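Local coordinates for alpha-toxin (Clostridium novyi, PDB 2VK9), which is a large clostridial toxin whose catalytic domain, the part in this model, has the GT-A glycosyltransferase fold extended by many added helices, at residues 174-185 / 459-467; 451-459 / 468-476. All coordinates share one frame; numbering follows the deposited sequence.

In the fold
From the N terminus, the chain passes the helical region of 21-83 and the first strands of the mixed sheet before reaching helix 173-195, whose 174-185 part is one side of contact 1. Its partner, 459-467, comes 274 residues later, so this contact closes a long loop and brings helix 173-195 against the connection between helices 447-453 and 477-488. Contact 2 folds the end of helix 447-453 and the residues after it against a later part of that connection, with eight residues between the segments. The segments alternate along the chain, so the contacts cross rather than nest. They share Tyr459, and Ser462 OG of contact 1 probably hydrogen-bonds to Ser470 N and Val468 O of contact 2.

Contact 1: 174-185 / 459-467; sequences YSDRMKLIYRYK and YLSSGFKPE
Phe464 is the residue of 459-467 with most of its surface against the helix 174-185, meeting Met178, Ile181 and Lys185 on successive turns. Ile181 lays CG2 over one face of the phenyl ring, 4.0 Å from the centroid and 21° off the normal, while its CD1 reaches Phe464 CD1. By the CD2-CE2 side of the ring Lys185 approaches obliquely with CE and NZ, and Lys185 NZ also gives a weak hydrogen bond to Leu460 O at 3.2 Å. Met178 sets CG anti to the backbone N (chi1 -178°) and then bends twice, which brings its CE methyl beside Phe464 CB and Ser461 CB.

The backbone carbonyl of Phe464 is held as well: Arg177 NH2 donates to Phe464 O over 3.1 Å with an N-H...O angle of 157°, the oxygen lying in the guanidinium plane at its edge. At the N-terminal end of 174-185, Pro466 rests CD on one face of the Tyr174 ring, 3.8 Å from its centroid; toward its C-terminal end, Leu460 CD1 meets the edge of the Tyr182 ring.

The contact thus joins a helix to a turn-rich loop within the catalytic glycosyltransferase domain. Residues 459-462 form a type I turn, and Ser461 O accepts from both Phe464 N and Lys465 N, which keeps the chain curled where Phe464 faces the helix. Within this bend Gly463 has a positive phi, which suits glycine.

Further out, Arg177 NH1 bonds to Ser152 OG of helix 140-157, fixing the other side of the guanidinium. Tyr182 OH is bonded to Cys423 O while its ring meets Tyr426 and Tyr429, and Tyr174 OH reaches Ile531 O.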
loop_
_atom_site.group_PDB
_atom_site.type_symbol
_atom_site.label_atom_id
_atom_site.label_comp_id
_atom_site.label_asym_id
_atom_site.label_seq_id
_atom_site.Cartn_x
_atom_site.Cartn_y
_atom_site.Cartn_z
ATOM N N TYR A 174 -3.992 25.200 -10.956
ATOM C CA TYR A 174 -4.290 23.776 -10.921
ATOM C C TYR A 174 -5.731 23.438 -11.298
ATOM O O TYR A 174 -5.992 22.346 -11.808
ATOM C CB TYR A 174 -3.935 23.184 -9.560
ATOM C CG TYR A 174 -2.492 23.386 -9.166
ATOM C CD1 TYR A 174 -1.477 22.638 -9.749
ATOM C CD2 TYR A 174 -2.142 24.316 -8.198
ATOM C CE1 TYR A 174 -0.148 22.817 -9.383
ATOM C CE2 TYR A 174 -0.815 24.500 -7.821
ATOM C CZ TYR A 174 0.175 23.748 -8.420
ATOM O OH TYR A 174 1.484 23.932 -8.052
ATOM N N SER A 175 -6.654 24.371 -11.058
ATOM C CA SER A 175 -8.056 24.199 -11.462
ATOM C C SER A 175 -8.209 24.194 -12.974
ATOM O O SER A 175 -8.873 23.323 -13.532
ATOM C CB SER A 175 -8.935 25.299 -10.874
ATOM O OG SER A 175 -8.987 25.196 -9.466
ATOM N N ASP A 176 -7.594 25.183 -13.622
ATOM C CA ASP A 176 -7.645 25.315 -15.075
ATOM C C ASP A 176 -6.807 24.245 -15.753
ATOM O O ASP A 176 -7.214 23.707 -16.786
ATOM C CB ASP A 176 -7.196 26.717 -15.526
ATOM C CG ASP A 176 -8.345 27.736 -15.547
ATOM O OD1 ASP A 176 -9.369 27.492 -16.236
ATOM O OD2 ASP A 176 -8.216 28.794 -14.887
ATOM N N ARG A 177 -5.648 23.937 -15.166
ATOM C CA ARG A 177 -4.769 22.894 -15.693
ATOM C C ARG A 177 -5.455 21.532 -15.680
ATOM O O ARG A 177 -5.317 20.762 -16.633
ATOM C CB ARG A 177 -3.450 22.825 -14.923
ATOM C CG ARG A 177 -2.425 21.920 -15.581
ATOM C CD ARG A 177 -1.097 21.921 -14.858
ATOM N NE ARG A 177 -1.122 21.146 -13.619
ATOM C CZ ARG A 177 -0.054 20.909 -12.856
ATOM N NH1 ARG A 177 1.138 21.379 -13.198
ATOM N NH2 ARG A 177 -0.170 20.197 -11.746
ATOM N N MET A 178 -6.202 21.250 -14.611
ATOM C CA MET A 178 -6.910 19.982 -14.466
ATOM C C MET A 178 -7.990 19.789 -15.523
ATOM O O MET A 178 -8.200 18.670 -16.002
ATOM C CB MET A 178 -7.516 19.851 -13.068
ATOM C CG MET A 178 -8.244 18.521 -12.804
ATOM S SD MET A 178 -7.189 17.048 -12.756
ATOM C CE MET A 178 -5.929 17.628 -11.620
ATOM N N LYS A 179 -8.672 20.875 -15.880
ATOM C CA LYS A 179 -9.713 20.825 -16.910
ATOM C C LYS A 179 -9.115 20.299 -18.206
ATOM O O LYS A 179 -9.764 19.560 -18.943
ATOM C CB LYS A 179 -10.325 22.213 -17.154
ATOM C CG LYS A 179 -11.139 22.791 -15.995
ATOM C CD LYS A 179 -11.865 24.071 -16.433
ATOM C CE LYS A 179 -12.314 24.944 -15.246
ATOM N NZ LYS A 179 -12.612 26.353 -15.674
ATOM N N LEU A 180 -7.867 20.682 -18.460
ATOM C CA LEU A 180 -7.157 20.302 -19.669
ATOM C C LEU A 180 -6.535 18.903 -19.548
ATOM O O LEU A 180 -6.603 18.105 -20.495
ATOM C CB LEU A 180 -6.091 21.349 -19.996
ATOM C CG LEU A 180 -5.432 21.301 -21.376
ATOM C CD1 LEU A 180 -6.439 21.615 -22.473
ATOM C CD2 LEU A 180 -4.241 22.248 -21.439
ATOM N N ILE A 181 -5.929 18.618 -18.392
ATOM C CA ILE A 181 -5.429 17.272 -18.075
ATOM C C ILE A 181 -6.538 16.231 -18.217
ATOM O O ILE A 181 -6.306 15.152 -18.754
ATOM C CB ILE A 181 -4.785 17.200 -16.671
ATOM C CG1 ILE A 181 -3.438 17.927 -16.678
ATOM C CG2 ILE A 181 -4.590 15.751 -16.234
ATOM C CD1 ILE A 181 -2.798 18.092 -15.309
ATOM N N TYR A 182 -7.741 16.563 -17.756
ATOM C CA TYR A 182 -8.900 15.700 -17.960
ATOM C C TYR A 182 -9.079 15.371 -19.435
ATOM O O TYR A 182 -9.235 14.210 -19.786
ATOM C CB TYR A 182 -10.177 16.339 -17.391
ATOM C CG TYR A 182 -11.443 15.540 -17.623
ATOM C CD1 TYR A 182 -11.794 14.496 -16.775
ATOM C CD2 TYR A 182 -12.292 15.831 -18.687
ATOM C CE1 TYR A 182 -12.961 13.760 -16.980
ATOM C CE2 TYR A 182 -13.461 15.095 -18.904
ATOM C CZ TYR A 182 -13.787 14.064 -18.043
ATOM O OH TYR A 182 -14.935 13.332 -18.240
ATOM N N ARG A 183 -9.048 16.390 -20.291
ATOM C CA ARG A 183 -9.242 16.204 -21.734
ATOM C C ARG A 183 -8.169 15.314 -22.367
ATOM O O ARG A 183 -8.473 14.501 -23.246
ATOM C CB ARG A 183 -9.292 17.559 -22.452
ATOM C CG ARG A 183 -10.692 18.076 -22.722
ATOM C CD ARG A 183 -10.649 19.527 -23.180
ATOM N NE ARG A 183 -11.991 20.027 -23.486
ATOM C CZ ARG A 183 -12.438 21.244 -23.169
ATOM N NH1 ARG A 183 -11.656 22.104 -22.517
ATOM N NH2 ARG A 183 -13.682 21.594 -23.492
ATOM N N TYR A 184 -6.925 15.485 -21.924
ATOM C CA TYR A 184 -5.818 14.671 -22.389
ATOM C C TYR A 184 -6.057 13.217 -22.022
ATOM O O TYR A 184 -5.968 12.332 -22.873
ATOM C CB TYR A 184 -4.496 15.153 -21.789
ATOM C CG TYR A 184 -3.998 16.491 -22.308
ATOM C CD1 TYR A 184 -3.083 17.246 -21.573
ATOM C CD2 TYR A 184 -4.430 16.999 -23.530
ATOM C CE1 TYR A 184 -2.610 18.472 -22.046
ATOM C CE2 TYR A 184 -3.966 18.218 -24.007
ATOM C CZ TYR A 184 -3.058 18.951 -23.261
ATOM O OH TYR A 184 -2.603 20.163 -23.742
ATOM N N LYS A 185 -6.383 12.982 -20.753
ATOM C CA LYS A 185 -6.631 11.636 -20.239
ATOM C C LYS A 185 -7.789 10.999 -20.980
ATOM O O LYS A 185 -7.787 9.795 -21.236
ATOM C CB LYS A 185 -6.937 11.677 -18.741
ATOM C CG LYS A 185 -5.755 12.056 -17.878
ATOM C CD LYS A 185 -6.122 12.065 -16.412
ATOM C CE LYS A 185 -4.924 11.673 -15.558
ATOM N NZ LYS A 185 -5.323 11.229 -14.182
ATOM N N TYR A 459 -10.708 11.476 -7.247
ATOM C CA TYR A 459 -9.874 10.379 -7.748
ATOM C C TYR A 459 -9.024 10.769 -8.970
ATOM O O TYR A 459 -7.797 10.690 -8.916
ATOM C CB TYR A 459 -10.741 9.146 -8.037
ATOM C CG TYR A 459 -10.036 7.991 -8.719
ATOM C CD1 TYR A 459 -9.103 7.199 -8.034
ATOM C CD2 TYR A 459 -10.325 7.672 -10.043
ATOM C CE1 TYR A 459 -8.458 6.126 -8.670
ATOM C CE2 TYR A 459 -9.694 6.605 -10.685
ATOM C CZ TYR A 459 -8.762 5.839 -9.998
ATOM O OH TYR A 459 -8.153 4.792 -10.653
ATOM N N LEU A 460 -9.676 11.204 -10.051
ATOM C CA LEU A 460 -8.986 11.574 -11.291
ATOM C C LEU A 460 -7.934 12.638 -11.107
ATOM O O LEU A 460 -6.978 12.693 -11.869
ATOM C CB LEU A 460 -9.962 12.065 -12.351
ATOM C CG LEU A 460 -10.775 11.076 -13.177
ATOM C CD1 LEU A 460 -11.300 11.816 -14.380
ATOM C CD2 LEU A 460 -9.963 9.877 -13.619
ATOM N N SER A 461 -8.110 13.483 -10.100
ATOM C CA SER A 461 -7.220 14.621 -9.891
ATOM C C SER A 461 -5.976 14.287 -9.073
ATOM O O SER A 461 -5.050 15.099 -9.001
ATOM C CB SER A 461 -7.980 15.782 -9.236
ATOM O OG SER A 461 -8.562 15.396 -8.001
ATOM N N SER A 462 -5.960 13.101 -8.465
ATOM C CA SER A 462 -4.882 12.715 -7.556
ATOM C C SER A 462 -3.561 12.637 -8.295
ATOM O O SER A 462 -3.462 11.993 -9.340
ATOM C CB SER A 462 -5.190 11.383 -6.871
ATOM O OG SER A 462 -4.179 11.052 -5.930
ATOM N N GLY A 463 -2.554 13.313 -7.754
ATOM C CA GLY A 463 -1.253 13.400 -8.399
ATOM C C GLY A 463 -1.175 14.514 -9.424
ATOM O O GLY A 463 -0.096 14.843 -9.902
ATOM N N PHE A 464 -2.315 15.095 -9.775
ATOM C CA PHE A 464 -2.337 16.223 -10.697
ATOM C C PHE A 464 -2.791 17.510 -10.004
ATOM O O PHE A 464 -2.420 18.609 -10.424
ATOM C CB PHE A 464 -3.218 15.914 -11.906
ATOM C CG PHE A 464 -2.669 14.842 -12.797
ATOM C CD1 PHE A 464 -1.760 15.157 -13.806
ATOM C CD2 PHE A 464 -3.061 13.514 -12.634
ATOM C CE1 PHE A 464 -1.246 14.165 -14.639
ATOM C CE2 PHE A 464 -2.545 12.515 -13.461
ATOM C CZ PHE A 464 -1.641 12.844 -14.467
ATOM N N LYS A 465 -3.606 17.363 -8.956
ATOM C CA LYS A 465 -3.951 18.475 -8.068
ATOM C C LYS A 465 -3.123 18.387 -6.760
ATOM O O LYS A 465 -3.079 17.332 -6.124
ATOM C CB LYS A 465 -5.464 18.528 -7.799
ATOM C CG LYS A 465 -5.875 19.832 -7.112
ATOM C CD LYS A 465 -7.364 20.022 -6.859
ATOM C CE LYS A 465 -7.554 21.250 -5.941
ATOM N NZ LYS A 465 -8.954 21.420 -5.450
ATOM N N PRO A 466 -2.483 19.508 -6.355
ATOM C CA PRO A 466 -1.345 19.557 -5.428
ATOM C C PRO A 466 -1.445 18.754 -4.131
ATOM O O PRO A 466 -0.440 18.155 -3.720
ATOM C CB PRO A 466 -1.215 21.056 -5.107
ATOM C CG PRO A 466 -2.503 21.662 -5.550
ATOM C CD PRO A 466 -2.862 20.871 -6.755
ATOM N N GLU A 467 -2.611 18.741 -3.484
ATOM C CA GLU A 467 -2.723 18.032 -2.197
ATOM C C GLU A 467 -3.868 17.018 -2.140
ATOM O O GLU A 467 -4.534 16.866 -1.115
ATOM C CB GLU A 467 -2.784 19.019 -1.018
ATOM C CG GLU A 467 -2.181 18.458 0.284
ATOM C CD GLU A 467 -2.089 19.492 1.404
ATOM O OE1 GLU A 467 -1.415 20.536 1.215
ATOM O OE2 GLU A 467 -2.683 19.249 2.482
#

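Contact 2: 451-459 / 468-476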
loop_
_atom_site.group_PDB
_atom_site.type_symbol
_atom_site.label_atom_id
_atom_site.label_comp_id
_atom_site.label_asym_id
_atom_site.label_seq_id
_atom_site.Cartn_x
_atom_site.Cartn_y
_atom_site.Cartn_z
ATOM N N SER A 451 -15.863 8.535 4.988
ATOM C CA SER A 451 -14.592 9.063 4.479
ATOM C C SER A 451 -14.190 8.490 3.122
ATOM O O SER A 451 -13.608 9.193 2.288
ATOM C CB SER A 451 -13.470 8.800 5.469
ATOM O OG SER A 451 -13.277 9.934 6.296
ATOM N N PHE A 452 -14.496 7.211 2.915
ATOM C CA PHE A 452 -14.180 6.545 1.669
ATOM C C PHE A 452 -14.964 7.129 0.494
ATOM O O PHE A 452 -14.361 7.570 -0.483
ATOM C CB PHE A 452 -14.414 5.039 1.772
ATOM C CG PHE A 452 -14.338 4.333 0.453
ATOM C CD1 PHE A 452 -13.104 4.028 -0.113
ATOM C CD2 PHE A 452 -15.499 3.991 -0.235
ATOM C CE1 PHE A 452 -13.025 3.377 -1.336
ATOM C CE2 PHE A 452 -15.435 3.342 -1.460
ATOM C CZ PHE A 452 -14.193 3.032 -2.013
ATOM N N TYR A 453 -16.296 7.131 0.589
ATOM C CA TYR A 453 -17.135 7.630 -0.507
ATOM C C TYR A 453 -16.853 9.087 -0.871
ATOM O O TYR A 453 -16.993 9.487 -2.032
ATOM C CB TYR A 453 -18.612 7.422 -0.203
ATOM C CG TYR A 453 -19.102 6.021 -0.485
ATOM C CD1 TYR A 453 -18.930 5.002 0.447
ATOM C CD2 TYR A 453 -19.744 5.715 -1.682
ATOM C CE1 TYR A 453 -19.387 3.711 0.190
ATOM C CE2 TYR A 453 -20.202 4.430 -1.948
ATOM C CZ TYR A 453 -20.021 3.436 -1.007
ATOM O OH TYR A 453 -20.475 2.163 -1.258
ATOM N N GLN A 454 -16.436 9.868 0.121
ATOM C CA GLN A 454 -16.001 11.239 -0.107
ATOM C C GLN A 454 -14.736 11.368 -0.985
ATOM O O GLN A 454 -14.431 12.462 -1.479
ATOM C CB GLN A 454 -15.823 11.965 1.230
ATOM C CG GLN A 454 -17.146 12.417 1.861
ATOM C CD GLN A 454 -17.019 12.812 3.338
ATOM O OE1 GLN A 454 -16.016 13.388 3.764
ATOM N NE2 GLN A 454 -18.051 12.507 4.117
ATOM N N GLN A 455 -14.016 10.262 -1.190
ATOM C CA GLN A 455 -12.771 10.273 -1.977
ATOM C C GLN A 455 -12.959 10.120 -3.478
ATOM O O GLN A 455 -12.132 10.588 -4.262
ATOM C CB GLN A 455 -11.805 9.202 -1.483
ATOM C CG GLN A 455 -10.522 9.759 -0.936
ATOM C CD GLN A 455 -10.747 10.837 0.090
ATOM O OE1 GLN A 455 -11.650 10.744 0.924
ATOM N NE2 GLN A 455 -9.927 11.873 0.040
ATOM N N ILE A 456 -14.046 9.461 -3.858
ATOM C CA ILE A 456 -14.349 9.154 -5.246
ATOM C C ILE A 456 -14.277 10.368 -6.186
ATOM O O ILE A 456 -13.718 10.267 -7.281
ATOM C CB ILE A 456 -15.725 8.474 -5.350
ATOM C CG1 ILE A 456 -15.719 7.144 -4.585
ATOM C CG2 ILE A 456 -16.112 8.265 -6.800
ATOM C CD1 ILE A 456 -17.104 6.639 -4.194
ATOM N N ILE A 457 -14.831 11.506 -5.759
ATOM C CA ILE A 457 -14.828 12.731 -6.585
ATOM C C ILE A 457 -13.421 13.210 -6.971
ATOM O O ILE A 457 -13.185 13.574 -8.124
ATOM C CB ILE A 457 -15.636 13.925 -5.956
ATOM C CG1 ILE A 457 -15.180 14.230 -4.512
ATOM C CG2 ILE A 457 -17.144 13.666 -6.041
ATOM C CD1 ILE A 457 -15.110 15.760 -4.178
ATOM N N GLY A 458 -12.499 13.196 -6.009
ATOM C CA GLY A 458 -11.137 13.657 -6.243
ATOM C C GLY A 458 -10.177 12.588 -6.741
ATOM O O GLY A 458 -8.964 12.773 -6.675
ATOM N N TYR A 459 -10.708 11.476 -7.247
ATOM C CA TYR A 459 -9.874 10.379 -7.748
ATOM C C TYR A 459 -9.024 10.769 -8.970
ATOM O O TYR A 459 -7.797 10.690 -8.916
ATOM C CB TYR A 459 -10.741 9.146 -8.037
ATOM C CG TYR A 459 -10.036 7.991 -8.719
ATOM C CD1 TYR A 459 -9.103 7.199 -8.034
ATOM C CD2 TYR A 459 -10.325 7.672 -10.043
ATOM C CE1 TYR A 459 -8.458 6.126 -8.670
ATOM C CE2 TYR A 459 -9.694 6.605 -10.685
ATOM C CZ TYR A 459 -8.762 5.839 -9.998
ATOM O OH TYR A 459 -8.153 4.792 -10.653
ATOM N N VAL A 468 -4.075 16.318 -3.251
ATOM C CA VAL A 468 -5.044 15.235 -3.316
ATOM C C VAL A 468 -4.301 13.909 -3.422
ATOM O O VAL A 468 -3.564 13.676 -4.384
ATOM C CB VAL A 468 -6.010 15.406 -4.502
ATOM C CG1 VAL A 468 -7.128 14.378 -4.432
ATOM C CG2 VAL A 468 -6.589 16.805 -4.511
ATOM N N ASN A 469 -4.496 13.056 -2.420
ATOM C CA ASN A 469 -3.871 11.736 -2.363
ATOM C C ASN A 469 -4.914 10.624 -2.250
ATOM O O ASN A 469 -5.072 10.007 -1.196
ATOM C CB ASN A 469 -2.890 11.669 -1.192
ATOM C CG ASN A 469 -1.864 10.558 -1.347
ATOM O OD1 ASN A 469 -2.186 9.433 -1.749
ATOM N ND2 ASN A 469 -0.613 10.870 -1.020
ATOM N N SER A 470 -5.609 10.366 -3.351
ATOM C CA SER A 470 -6.742 9.448 -3.361
ATOM C C SER A 470 -6.425 7.971 -3.127
ATOM O O SER A 470 -7.254 7.246 -2.562
ATOM C CB SER A 470 -7.527 9.591 -4.667
ATOM O OG SER A 470 -8.598 10.513 -4.521
ATOM N N THR A 471 -5.247 7.517 -3.548
ATOM C CA THR A 471 -5.013 6.067 -3.684
ATOM C C THR A 471 -4.677 5.305 -2.404
ATOM O O THR A 471 -4.581 4.075 -2.414
ATOM C CB THR A 471 -3.983 5.741 -4.775
ATOM O OG1 THR A 471 -2.671 6.078 -4.307
ATOM C CG2 THR A 471 -4.326 6.502 -6.070
ATOM N N VAL A 472 -4.515 6.040 -1.309
ATOM C CA VAL A 472 -4.395 5.432 0.014
ATOM C C VAL A 472 -5.672 4.652 0.323
ATOM O O VAL A 472 -5.620 3.623 0.993
ATOM C CB VAL A 472 -4.156 6.489 1.131
ATOM C CG1 VAL A 472 -3.633 5.822 2.392
ATOM C CG2 VAL A 472 -3.177 7.554 0.667
ATOM N N PHE A 473 -6.802 5.154 -0.188
ATOM C CA PHE A 473 -8.142 4.602 0.068
ATOM C C PHE A 473 -8.523 3.438 -0.843
ATOM O O PHE A 473 -9.401 2.641 -0.501
ATOM C CB PHE A 473 -9.207 5.694 -0.087
ATOM C CG PHE A 473 -9.186 6.738 0.998
ATOM C CD1 PHE A 473 -8.233 7.767 0.987
ATOM C CD2 PHE A 473 -10.131 6.712 2.020
ATOM C CE1 PHE A 473 -8.218 8.748 1.992
ATOM C CE2 PHE A 473 -10.123 7.683 3.022
ATOM C CZ PHE A 473 -9.163 8.703 3.007
ATOM N N PHE A 474 -7.877 3.350 -2.006
ATOM C CA PHE A 474 -8.265 2.359 -3.009
ATOM C C PHE A 474 -7.292 1.202 -3.175
ATOM O O PHE A 474 -7.722 0.068 -3.369
ATOM C CB PHE A 474 -8.550 3.030 -4.354
ATOM C CG PHE A 474 -9.596 4.103 -4.275
ATOM C CD1 PHE A 474 -9.235 5.426 -4.069
ATOM C CD2 PHE A 474 -10.943 3.788 -4.383
ATOM C CE1 PHE A 474 -10.201 6.415 -3.980
ATOM C CE2 PHE A 474 -11.913 4.773 -4.298
ATOM C CZ PHE A 474 -11.544 6.083 -4.094
ATOM N N SER A 475 -5.993 1.479 -3.087
ATOM C CA SER A 475 -4.985 0.425 -3.264
ATOM C C SER A 475 -3.899 0.412 -2.190
ATOM O O SER A 475 -3.171 -0.571 -2.037
ATOM C CB SER A 475 -4.358 0.511 -4.661
ATOM O OG SER A 475 -3.665 1.735 -4.837
ATOM N N GLY A 476 -3.810 1.505 -1.443
ATOM C CA GLY A 476 -2.748 1.687 -0.466
ATOM C C GLY A 476 -3.103 1.239 0.934
ATOM O O GLY A 476 -4.064 0.488 1.126
#
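Three aromatic side chains, Phe452, Tyr459 and Phe474, converge between 451-459 and 468-476, with Phe474 touching both of the others. Tyr459 turns its ring edge toward one face of Phe474, the centroids 5.6 Å apart and the planes at 65°, an edge-to-face pair in which CD1 of Tyr459 leads. Phe452 meets the same ring obliquely, its CE1 3.5 Å from Phe474 CE2. With CG anti to the backbone N (chi1 170°), the Phe452 ring is carried across toward Phe474, although its CB does not itself point at the facing segment. Ile456 adds CG1 near Phe474 CZ, and its backbone N lies at the edge of that ring.

The neighbouring Phe473 packs differently. Gln455 lies flat over one of its faces, the amide and ring planes only 7° apart, and Gln455 CG sits 3.8 Å from the ring centroid as a CH-pi contact. Phe473 O is near the edge of the Phe452 ring and accepts a hydrogen bond from Arg408 NH1 of helix 396-422.

Closer to the link between the segments, polar and small groups replace the rings. Ser470 OG donates a weak hydrogen bond to Gly458 O at 3.1 Å, an oxygen that also accepts a hydrogen bond from Ser461 OG. Val468 CG1 packs against this carbonyl, and since Gly458 has no side chain the valine can lie close to the backbone there.

The hydroxyl of Tyr459 is held by Glu256 and Gln255, and the ring of Phe452 continues onto Phe495. Phe452, Tyr459 and Phe474 form an aromatic cluster that joins the end of helix 447-453 and the residues after it to the loop leading into helix 477-488, within the catalytic glycosyltransferase domain.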